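APL1 (Anopheles gambiae, PDB 3O6N) probably forms a heterodimeric complex with LRIM1, another leucine-rich repeat protein, that regulates complement-like immunity in the mosquito. Local coordinates at residues D318-Y324 against H339-T345; Q314-D318 against L333-T337; L244-L250 against H266-M271; I49-K53 against L74-L79. Numbering follows the deposited sequence.

Contact 1. Residues D318-Y324 against H339-T345; sequences DRLENLY and HTLKNLT. With NAG (2-acetamido-2-deoxy-beta-D-glucopyranose), chain D.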
# COMPACT_ATOMS: atom_id res chain seq x y z
N ASP A 318 -19.09 13.85 19.27
CA ASP A 318 -20.53 13.94 19.02
C ASP A 318 -20.90 13.75 17.55
O ASP A 318 -22.03 13.37 17.24
CB ASP A 318 -21.08 15.30 19.48
CG ASP A 318 -21.40 15.33 20.97
OD1 ASP A 318 -21.55 14.26 21.58
OD2 ASP A 318 -21.51 16.45 21.51
N ARG A 319 -19.96 14.03 16.66
CA ARG A 319 -20.20 13.99 15.22
C ARG A 319 -19.77 12.68 14.57
O ARG A 319 -20.02 12.47 13.38
CB ARG A 319 -19.46 15.13 14.52
CG ARG A 319 -19.65 16.50 15.14
CD ARG A 319 -18.83 17.53 14.38
NE ARG A 319 -19.17 17.53 12.96
CZ ARG A 319 -20.08 18.33 12.42
NH1 ARG A 319 -20.74 19.20 13.18
NH2 ARG A 319 -20.33 18.27 11.11
N LEU A 320 -19.10 11.82 15.33
CA LEU A 320 -18.56 10.59 14.76
C LEU A 320 -19.60 9.49 14.60
O LEU A 320 -20.66 9.52 15.24
CB LEU A 320 -17.41 10.07 15.63
CG LEU A 320 -16.20 11.00 15.77
CD1 LEU A 320 -15.24 10.43 16.81
CD2 LEU A 320 -15.51 11.15 14.42
N GLU A 321 -19.29 8.51 13.76
CA GLU A 321 -20.10 7.31 13.65
C GLU A 321 -19.40 6.17 14.38
O GLU A 321 -20.04 5.32 14.98
CB GLU A 321 -20.37 6.96 12.19
CG GLU A 321 -21.27 7.95 11.48
CD GLU A 321 -21.39 7.68 9.99
OE1 GLU A 321 -20.92 6.61 9.54
OE2 GLU A 321 -21.96 8.53 9.27
N ASN A 322 -18.07 6.17 14.32
CA ASN A 322 -17.26 5.15 14.99
C ASN A 322 -16.16 5.76 15.84
O ASN A 322 -15.35 6.53 15.34
CB ASN A 322 -16.61 4.20 13.97
CG ASN A 322 -17.61 3.52 13.06
OD1 ASN A 322 -18.52 4.16 12.54
ND2 ASN A 322 -17.43 2.22 12.86
N LEU A 323 -16.14 5.43 17.12
CA LEU A 323 -15.09 5.92 18.01
C LEU A 323 -14.52 4.77 18.83
O LEU A 323 -15.26 4.06 19.51
CB LEU A 323 -15.65 7.00 18.95
CG LEU A 323 -14.71 7.54 20.03
CD1 LEU A 323 -13.48 8.17 19.38
CD2 LEU A 323 -15.43 8.55 20.91
N TYR A 324 -13.21 4.58 18.77
CA TYR A 324 -12.59 3.48 19.50
C TYR A 324 -11.67 4.01 20.58
O TYR A 324 -10.64 4.60 20.29
CB TYR A 324 -11.83 2.56 18.54
CG TYR A 324 -12.68 2.11 17.38
CD1 TYR A 324 -13.84 1.36 17.59
CD2 TYR A 324 -12.34 2.43 16.07
CE1 TYR A 324 -14.62 0.95 16.54
CE2 TYR A 324 -13.12 2.01 15.01
CZ TYR A 324 -14.26 1.28 15.25
OH TYR A 324 -15.04 0.86 14.20
N HIS A 339 -25.79 12.79 19.82
CA HIS A 339 -24.59 12.25 19.19
C HIS A 339 -24.96 11.23 18.12
O HIS A 339 -26.04 10.64 18.17
CB HIS A 339 -23.67 11.61 20.23
CG HIS A 339 -24.18 10.30 20.75
ND1 HIS A 339 -23.94 9.11 20.10
CD2 HIS A 339 -24.92 10.00 21.84
CE1 HIS A 339 -24.51 8.12 20.77
NE2 HIS A 339 -25.11 8.64 21.83
N THR A 340 -24.06 11.02 17.17
CA THR A 340 -24.34 10.15 16.03
C THR A 340 -23.59 8.82 16.06
O THR A 340 -23.54 8.11 15.05
CB THR A 340 -24.03 10.86 14.70
OG1 THR A 340 -22.69 11.39 14.75
CG2 THR A 340 -25.00 12.01 14.46
N LEU A 341 -23.00 8.48 17.20
CA LEU A 341 -22.20 7.25 17.29
C LEU A 341 -23.01 5.99 17.04
O LEU A 341 -24.11 5.82 17.58
CB LEU A 341 -21.47 7.16 18.64
CG LEU A 341 -20.29 8.12 18.81
CD1 LEU A 341 -19.82 8.16 20.26
CD2 LEU A 341 -19.14 7.73 17.88
N LYS A 342 -22.45 5.10 16.22
CA LYS A 342 -23.07 3.81 15.92
C LYS A 342 -22.20 2.65 16.42
O LYS A 342 -22.69 1.55 16.63
CB LYS A 342 -23.29 3.66 14.41
CG LYS A 342 -24.28 4.66 13.83
CD LYS A 342 -25.64 4.54 14.50
CE LYS A 342 -26.64 5.53 13.92
NZ LYS A 342 -27.98 5.42 14.56
N ASN A 343 -20.91 2.92 16.61
CA ASN A 343 -19.97 1.92 17.10
C ASN A 343 -18.98 2.57 18.05
O ASN A 343 -18.22 3.45 17.66
CB ASN A 343 -19.24 1.25 15.93
CG ASN A 343 -18.56 -0.06 16.33
OD1 ASN A 343 -18.18 -0.25 17.48
ND2 ASN A 343 -18.43 -0.96 15.37
N LEU A 344 -18.99 2.14 19.31
CA LEU A 344 -18.14 2.72 20.35
C LEU A 344 -17.47 1.63 21.17
O LEU A 344 -18.14 0.71 21.63
CB LEU A 344 -18.99 3.61 21.26
CG LEU A 344 -18.34 4.29 22.47
CD1 LEU A 344 -17.27 5.28 22.02
CD2 LEU A 344 -19.40 4.98 23.32
N THR A 345 -16.15 1.71 21.34
CA THR A 345 -15.45 0.79 22.24
C THR A 345 -14.93 1.54 23.47
O THR A 345 -14.43 2.66 23.36
CB THR A 345 -14.30 0.03 21.56
OG1 THR A 345 -13.32 0.95 21.07
CG2 THR A 345 -14.83 -0.82 20.40
C1 NAG D . -17.57 -2.03 15.82
C2 NAG D . -17.95 -3.22 14.95
C3 NAG D . -16.98 -4.39 15.09
C4 NAG D . -15.54 -3.92 15.03
C5 NAG D . -15.31 -2.75 15.98
C6 NAG D . -13.88 -2.24 15.88
C7 NAG D . -20.31 -3.54 14.44
C8 NAG D . -21.66 -3.89 14.97
N2 NAG D . -19.29 -3.66 15.29
O3 NAG D . -17.21 -5.31 14.04
O4 NAG D . -14.69 -4.99 15.38
O5 NAG D . -16.20 -1.70 15.68
O6 NAG D . -13.18 -2.52 17.08
O7 NAG D . -20.17 -3.15 13.28
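Parallel strands 322-324 and 343-345 run side by side, their axes 7° apart and 4.9 Å at closest approach, as the last two strands of the leucine-rich repeat sheet. L323 N donates to N343 O (2.9 Å) and L323 O accepts from T345 N (3.1 Å). Just before the strands, E321 O is shared by two donors, K342 N at 2.7 Å and N343 N at 3.0 Å. Further back, D318 O takes T340 N (3.1 Å), and the T340 hydroxyl OG1 donates to L320 O at 2.8 Å. The carboxylate of D318 is satisfied by S336, and T345 OG1 bonds to D326. Inside, L323 CB lies 3.7 Å from L341 CD2 and 3.9 Å from L344 CD1. On the other face, N343 ND2 is bonded covalently to C1 of NAG (1.4 Å), and Y324 OH donates to the sugar's O5 at 3.2 Å. N343 is therefore an N-glycosylation site, its sugar steadied by a tyrosine one strand back on the repeat surface.

Contact 2. Residues Q314-D318 against L333-T337; sequences QPQFD and LKLST
Two successive leucine-rich repeats meet here on the side of the solenoid away from the strands: a single helical turn, 314-317, packs against the extended, irregular segment 333-337 of the next repeat. The nearest CA atoms are those of Q314 and K334, 6.0 Å apart. Q314 opens the turn with its CB toward the other segment and an extended side chain (chi1 and chi2 both t). Its CG comes to 3.4 Å from K334 O, and its NE2 makes a weak hydrogen bond to S336 OG at 2.8 Å. Q314 O accepts from D318 N at 2.8 Å, closing the turn. F317, with chi1 m, turns inward: its CD2 touches L333 CD1 at 3.6 Å and its CB lies 4.0 Å from L335 CD2. L333 (t, p) and L335 (m, t) also rest on L359 of helix 353-359, so the phenyl ring joins an apolar interior that continues toward the C-terminal end. D318 follows, chi1 near -84°, and its carboxylate reaches across to S336. The facing segment stays extended, with phi/psi -122/134 at K334, -129/144 at L335 and -75/160 at S336; K334 sends its amine outward to a salt bridge with E311. Both carboxylate oxygens are used on the one serine: S336 N donates to D318 OD1 at 2.9 Å, and S336 OG donates to D318 OD2 at 2.6 Å.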
# COMPACT_ATOMS: atom_id res chain seq x y z
N GLN A 314 -15.61 16.25 23.44
CA GLN A 314 -17.02 16.00 23.16
C GLN A 314 -17.52 16.48 21.80
O GLN A 314 -18.18 15.73 21.08
CB GLN A 314 -17.91 16.57 24.27
CG GLN A 314 -19.39 16.32 24.05
CD GLN A 314 -20.25 16.77 25.21
OE1 GLN A 314 -19.74 17.25 26.23
NE2 GLN A 314 -21.56 16.63 25.07
N PRO A 315 -17.23 17.74 21.44
CA PRO A 315 -17.74 18.26 20.16
C PRO A 315 -17.24 17.47 18.96
O PRO A 315 -17.96 17.37 17.96
CB PRO A 315 -17.20 19.70 20.12
CG PRO A 315 -16.11 19.76 21.15
CD PRO A 315 -16.52 18.78 22.21
N GLN A 316 -16.04 16.91 19.04
CA GLN A 316 -15.53 16.06 17.97
C GLN A 316 -16.22 14.69 18.01
O GLN A 316 -16.66 14.18 16.98
CB GLN A 316 -14.01 15.88 18.09
CG GLN A 316 -13.41 15.00 17.00
CD GLN A 316 -13.49 15.63 15.62
OE1 GLN A 316 -12.56 16.30 15.18
NE2 GLN A 316 -14.61 15.42 14.94
N PHE A 317 -16.30 14.11 19.21
CA PHE A 317 -16.91 12.80 19.39
C PHE A 317 -18.38 12.77 18.98
O PHE A 317 -18.86 11.78 18.42
CB PHE A 317 -16.80 12.35 20.85
CG PHE A 317 -15.39 12.14 21.34
CD1 PHE A 317 -14.36 11.88 20.45
CD2 PHE A 317 -15.10 12.19 22.69
CE1 PHE A 317 -13.07 11.68 20.90
CE2 PHE A 317 -13.81 11.99 23.15
CZ PHE A 317 -12.79 11.73 22.25
N ASP A 318 -19.09 13.85 19.27
CA ASP A 318 -20.53 13.94 19.02
C ASP A 318 -20.90 13.75 17.55
O ASP A 318 -22.03 13.37 17.24
CB ASP A 318 -21.08 15.30 19.48
CG ASP A 318 -21.40 15.33 20.97
OD1 ASP A 318 -21.55 14.26 21.58
OD2 ASP A 318 -21.51 16.45 21.51
N LEU A 333 -16.01 10.26 29.91
CA LEU A 333 -16.43 10.49 28.54
C LEU A 333 -17.82 11.11 28.58
O LEU A 333 -18.70 10.63 29.30
CB LEU A 333 -16.46 9.18 27.76
CG LEU A 333 -16.92 9.29 26.30
CD1 LEU A 333 -15.92 10.10 25.49
CD2 LEU A 333 -17.13 7.90 25.68
N LYS A 334 -18.02 12.18 27.82
CA LYS A 334 -19.31 12.85 27.75
C LYS A 334 -19.81 12.88 26.31
O LYS A 334 -19.07 13.22 25.39
CB LYS A 334 -19.22 14.28 28.28
CG LYS A 334 -19.10 14.40 29.78
CD LYS A 334 -19.06 15.87 30.18
CE LYS A 334 -19.00 16.04 31.69
NZ LYS A 334 -18.91 17.48 32.06
N LEU A 335 -21.09 12.54 26.13
CA LEU A 335 -21.72 12.62 24.82
C LEU A 335 -23.02 13.40 24.93
O LEU A 335 -23.72 13.31 25.94
CB LEU A 335 -22.00 11.22 24.27
CG LEU A 335 -20.82 10.31 23.91
CD1 LEU A 335 -21.34 8.94 23.47
CD2 LEU A 335 -19.96 10.93 22.81
N SER A 336 -23.34 14.17 23.89
CA SER A 336 -24.60 14.90 23.84
C SER A 336 -25.74 13.94 23.53
O SER A 336 -25.52 12.86 23.00
CB SER A 336 -24.54 15.99 22.76
OG SER A 336 -23.55 16.96 23.07
N THR A 337 -26.96 14.36 23.85
CA THR A 337 -28.14 13.55 23.61
C THR A 337 -28.27 13.20 22.13
O THR A 337 -28.81 12.15 21.77
CB THR A 337 -29.42 14.27 24.07
OG1 THR A 337 -29.26 14.72 25.42
CG2 THR A 337 -30.62 13.34 23.99

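Contact 3. Residues L244-L250 against H266-M271; sequences LLNYPGL and HPFVKM
This is an apolar contact between two consecutive loops on the side of the solenoid away from the parallel strands, the first leading into strand 252-254 and the second into strand 276-278. Each segment starts in a 3-10 turn (244-246, continuing from earlier residues, and 266-268) and ends in a type I beta turn, Y247 to L250 and F268 to M271. Y247 N bonds to L244 O at 3.1 Å, L250 N to Y247 O at 3.3 Å and M271 N to F268 O at 3.0 Å. The segments match at L245 with P267 (CA-CA 5.0 Å) and P248 with M271 (4.5 Å). Such stacking of equivalent turns, one repeat on the next, is how a leucine-rich repeat solenoid builds its outer side, and both segments belong to a leucine-rich repeat region. L244 (m, t) points its CB at the second loop; its CD1 meets F268 CE1 at 3.7 Å and its CB lies 4.2 Å from P267 CB. M271 (m, m, t) folds back so that CE sits 3.9 Å from both L244 CB and L250 CD1, while its SD is 3.7 Å from Y247 O. Nearer the solvent, L245 (t, p) lays CD1 3.9 Å from V269 CG2 and 3.4 Å from K270 CG. P248 CB approaches K270 O at 3.4 Å.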
# COMPACT_ATOMS: atom_id res chain seq x y z
N LEU A 244 0.80 17.00 7.81
CA LEU A 244 -0.56 16.74 7.34
C LEU A 244 -1.24 17.97 6.74
O LEU A 244 -2.20 17.85 5.98
CB LEU A 244 -1.41 16.16 8.48
CG LEU A 244 -1.21 14.67 8.75
CD1 LEU A 244 -1.91 14.25 10.05
CD2 LEU A 244 -1.71 13.83 7.58
N LEU A 245 -0.74 19.15 7.09
CA LEU A 245 -1.30 20.41 6.60
C LEU A 245 -1.18 20.50 5.08
O LEU A 245 -1.89 21.26 4.44
CB LEU A 245 -0.58 21.59 7.24
CG LEU A 245 -1.31 22.93 7.20
CD1 LEU A 245 -2.54 22.88 8.09
CD2 LEU A 245 -0.39 24.07 7.61
N ASN A 246 -0.27 19.71 4.52
CA ASN A 246 -0.00 19.76 3.09
C ASN A 246 -0.92 18.89 2.23
O ASN A 246 -0.78 18.85 1.01
CB ASN A 246 1.46 19.42 2.82
CG ASN A 246 2.40 20.47 3.38
OD1 ASN A 246 2.02 21.63 3.51
ND2 ASN A 246 3.62 20.08 3.70
N TYR A 247 -1.86 18.20 2.88
CA TYR A 247 -2.71 17.23 2.18
C TYR A 247 -4.19 17.45 2.48
O TYR A 247 -4.84 16.63 3.13
CB TYR A 247 -2.25 15.80 2.51
CG TYR A 247 -0.77 15.67 2.29
CD1 TYR A 247 -0.24 15.65 1.00
CD2 TYR A 247 0.12 15.64 3.36
CE1 TYR A 247 1.12 15.58 0.78
CE2 TYR A 247 1.49 15.56 3.15
CZ TYR A 247 1.98 15.53 1.85
OH TYR A 247 3.33 15.45 1.63
N PRO A 248 -4.74 18.58 1.99
CA PRO A 248 -6.10 19.03 2.30
C PRO A 248 -7.20 18.12 1.73
O PRO A 248 -8.35 18.21 2.16
CB PRO A 248 -6.16 20.42 1.68
CG PRO A 248 -5.18 20.37 0.55
CD PRO A 248 -4.06 19.49 1.05
N GLY A 249 -6.84 17.25 0.79
CA GLY A 249 -7.83 16.37 0.18
C GLY A 249 -7.98 15.00 0.82
O GLY A 249 -8.77 14.18 0.35
N LEU A 250 -7.23 14.74 1.89
CA LEU A 250 -7.25 13.42 2.51
C LEU A 250 -8.64 12.98 2.95
O LEU A 250 -9.39 13.77 3.54
CB LEU A 250 -6.30 13.36 3.70
CG LEU A 250 -4.81 13.16 3.41
CD1 LEU A 250 -4.00 13.29 4.70
CD2 LEU A 250 -4.58 11.79 2.76
N HIS A 266 -4.42 21.46 15.12
CA HIS A 266 -3.73 22.36 14.19
C HIS A 266 -3.42 21.77 12.81
O HIS A 266 -3.72 22.39 11.80
CB HIS A 266 -2.46 22.93 14.84
CG HIS A 266 -2.73 23.76 16.05
ND1 HIS A 266 -2.63 23.27 17.33
CD2 HIS A 266 -3.13 25.05 16.17
CE1 HIS A 266 -2.94 24.22 18.19
NE2 HIS A 266 -3.24 25.31 17.52
N PRO A 267 -2.84 20.56 12.76
CA PRO A 267 -2.46 19.98 11.47
C PRO A 267 -3.65 19.62 10.58
O PRO A 267 -3.46 19.36 9.40
CB PRO A 267 -1.71 18.70 11.86
CG PRO A 267 -1.29 18.91 13.27
CD PRO A 267 -2.38 19.73 13.89
N PHE A 268 -4.86 19.62 11.15
CA PHE A 268 -6.05 19.16 10.43
C PHE A 268 -6.97 20.29 9.96
O PHE A 268 -7.99 20.03 9.32
CB PHE A 268 -6.85 18.18 11.31
CG PHE A 268 -6.07 16.97 11.73
CD1 PHE A 268 -6.03 15.84 10.93
CD2 PHE A 268 -5.37 16.96 12.93
CE1 PHE A 268 -5.31 14.72 11.32
CE2 PHE A 268 -4.65 15.84 13.32
CZ PHE A 268 -4.62 14.72 12.51
N VAL A 269 -6.61 21.54 10.26
CA VAL A 269 -7.51 22.66 10.00
C VAL A 269 -7.79 22.88 8.51
O VAL A 269 -8.77 23.54 8.16
CB VAL A 269 -6.98 23.98 10.60
CG1 VAL A 269 -6.82 23.85 12.11
CG2 VAL A 269 -5.67 24.39 9.95
N LYS A 270 -6.94 22.34 7.65
CA LYS A 270 -7.11 22.52 6.21
C LYS A 270 -7.79 21.32 5.57
O LYS A 270 -8.01 21.30 4.35
CB LYS A 270 -5.76 22.76 5.53
CG LYS A 270 -5.02 23.99 6.02
CD LYS A 270 -5.90 25.23 5.95
CE LYS A 270 -5.15 26.46 6.44
NZ LYS A 270 -6.07 27.58 6.81
N MET A 271 -8.13 20.32 6.38
CA MET A 271 -8.80 19.13 5.88
C MET A 271 -10.22 19.47 5.43
O MET A 271 -11.03 19.93 6.22
CB MET A 271 -8.85 18.04 6.96
CG MET A 271 -7.49 17.59 7.47
SD MET A 271 -6.66 16.51 6.31
CE MET A 271 -5.11 16.18 7.15

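Contact 4. Residues I49-K53 against L74-L79; sequences IVTFK and LNLNDL
At the apolar centre, the F52 ring (chi1 m, chi2 -107°) has L79 CD2 over one face, a CH-pi contact 4.2 Å from the centroid and 24° off the normal. L76 (m, t) adds CD2 at 3.6 Å from F52 CE2. Beside this, V50 (t) sets CG1 3.7 Å from L74 CD1, L74 being t, p. Such inward aliphatic and aromatic side chains fill the interior of a leucine-rich repeat solenoid. Strands 49-53 and 74-75 are parallel, with V50 opposite L74 (CA-CA 5.0 Å) and T51 opposite N75 (4.9 Å). N75 N donates to V50 O at 2.8 Å; one step on, a water replaces direct pairing, accepting from F52 N at 2.9 Å and donating to N75 O at 2.7 Å. Beyond the strand the second chain curls away, D78 taking positive phi/psi (55/47). At the polar edge T51 OG1 lies 3.6 Å from N75 CB, and N75 OD1 accepts from N77 N at 3.0 Å, an Asx turn. Strand 49-53 is flanked on its other side by strand 21-24, where F23 meets the F52 ring; L74 continues onto L98 of strand 97-99, and M57 of strand 56-57 touches F52, L76 and L79.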
# COMPACT_ATOMS: atom_id res chain seq x y z
N ILE A 49 -2.01 -12.08 -28.62
CA ILE A 49 -2.17 -12.37 -27.20
C ILE A 49 -1.64 -13.77 -26.90
O ILE A 49 -2.15 -14.76 -27.42
CB ILE A 49 -3.65 -12.29 -26.76
CG1 ILE A 49 -4.39 -11.19 -27.53
CG2 ILE A 49 -3.75 -12.07 -25.26
CD1 ILE A 49 -3.84 -9.80 -27.31
N VAL A 50 -0.61 -13.84 -26.07
CA VAL A 50 0.07 -15.11 -25.84
C VAL A 50 0.08 -15.50 -24.37
O VAL A 50 0.53 -14.73 -23.52
CB VAL A 50 1.52 -15.08 -26.35
CG1 VAL A 50 2.27 -16.33 -25.92
CG2 VAL A 50 1.54 -14.92 -27.86
N THR A 51 -0.41 -16.70 -24.08
CA THR A 51 -0.34 -17.23 -22.73
C THR A 51 -0.01 -18.71 -22.75
O THR A 51 -0.06 -19.36 -23.80
CB THR A 51 -1.66 -17.00 -21.96
OG1 THR A 51 -1.41 -17.18 -20.56
CG2 THR A 51 -2.71 -17.99 -22.41
N PHE A 52 0.35 -19.24 -21.59
CA PHE A 52 0.74 -20.64 -21.46
C PHE A 52 -0.15 -21.34 -20.44
O PHE A 52 -0.58 -20.73 -19.46
CB PHE A 52 2.20 -20.74 -21.02
CG PHE A 52 3.17 -20.28 -22.06
CD1 PHE A 52 3.94 -21.20 -22.75
CD2 PHE A 52 3.31 -18.94 -22.36
CE1 PHE A 52 4.84 -20.79 -23.72
CE2 PHE A 52 4.21 -18.52 -23.32
CZ PHE A 52 4.97 -19.45 -24.00
N LYS A 53 -0.41 -22.62 -20.67
CA LYS A 53 -1.15 -23.43 -19.72
C LYS A 53 -0.41 -24.73 -19.44
O LYS A 53 0.12 -25.36 -20.36
CB LYS A 53 -2.57 -23.72 -20.23
CG LYS A 53 -3.47 -22.50 -20.24
CD LYS A 53 -3.59 -21.89 -18.85
CE LYS A 53 -4.46 -20.65 -18.86
NZ LYS A 53 -4.52 -20.01 -17.51
N LEU A 74 2.01 -10.38 -23.65
CA LEU A 74 2.71 -11.63 -23.37
C LEU A 74 2.57 -12.00 -21.89
O LEU A 74 3.06 -11.29 -21.01
CB LEU A 74 4.18 -11.53 -23.76
CG LEU A 74 5.06 -12.75 -23.51
CD1 LEU A 74 4.58 -13.94 -24.32
CD2 LEU A 74 6.51 -12.43 -23.84
N ASN A 75 1.90 -13.12 -21.63
CA ASN A 75 1.70 -13.58 -20.26
C ASN A 75 2.63 -14.73 -19.92
O ASN A 75 2.38 -15.88 -20.29
CB ASN A 75 0.23 -13.98 -20.07
CG ASN A 75 -0.10 -14.27 -18.62
OD1 ASN A 75 0.79 -14.50 -17.80
ND2 ASN A 75 -1.39 -14.25 -18.29
N LEU A 76 3.70 -14.42 -19.20
CA LEU A 76 4.64 -15.43 -18.74
C LEU A 76 4.56 -15.63 -17.23
O LEU A 76 5.52 -16.05 -16.59
CB LEU A 76 6.07 -15.07 -19.15
CG LEU A 76 6.28 -14.84 -20.65
CD1 LEU A 76 7.66 -14.26 -20.93
CD2 LEU A 76 6.07 -16.14 -21.42
N ASN A 77 3.40 -15.31 -16.66
CA ASN A 77 3.17 -15.50 -15.23
C ASN A 77 3.24 -16.96 -14.81
O ASN A 77 2.67 -17.83 -15.48
CB ASN A 77 1.80 -14.93 -14.83
CG ASN A 77 1.85 -13.46 -14.50
OD1 ASN A 77 2.84 -12.78 -14.77
ND2 ASN A 77 0.78 -12.96 -13.90
N ASP A 78 3.94 -17.23 -13.71
CA ASP A 78 3.99 -18.57 -13.12
C ASP A 78 4.43 -19.67 -14.08
O ASP A 78 3.81 -20.73 -14.16
CB ASP A 78 2.63 -18.93 -12.50
CG ASP A 78 2.68 -20.19 -11.67
OD1 ASP A 78 3.75 -20.49 -11.10
OD2 ASP A 78 1.65 -20.89 -11.58
N LEU A 79 5.51 -19.41 -14.81
CA LEU A 79 6.07 -20.39 -15.74
C LEU A 79 7.32 -21.03 -15.15
O LEU A 79 8.05 -21.76 -15.83
CB LEU A 79 6.41 -19.73 -17.08
CG LEU A 79 5.34 -19.75 -18.17
CD1 LEU A 79 3.97 -19.39 -17.63
CD2 LEU A 79 5.73 -18.82 -19.30
O HOH W 1 0.83 -17.76 -19.11

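Along the chain contact 4 comes first, contact 3 follows, and contacts 1 and 2 interleave near the C-terminal end. Contacts 4 and 1 lie on the same parallel sheet, near its two ends: contact 4 joins its second and third strands, contact 1 its last two, with centres about 49 Å apart. Contacts 1 and 2 join the same pair of neighbouring repeats, with centres about 9 Å apart; they share D318, and L323 CD2 touches F317 CD1 at 3.5 Å. Contact 3 lies away from the strands, its centre about 22 Å from contact 1 and 45 Å from contact 4. Repeat-to-repeat contacts thus hold the solenoid together along its length, at the sheet and behind it.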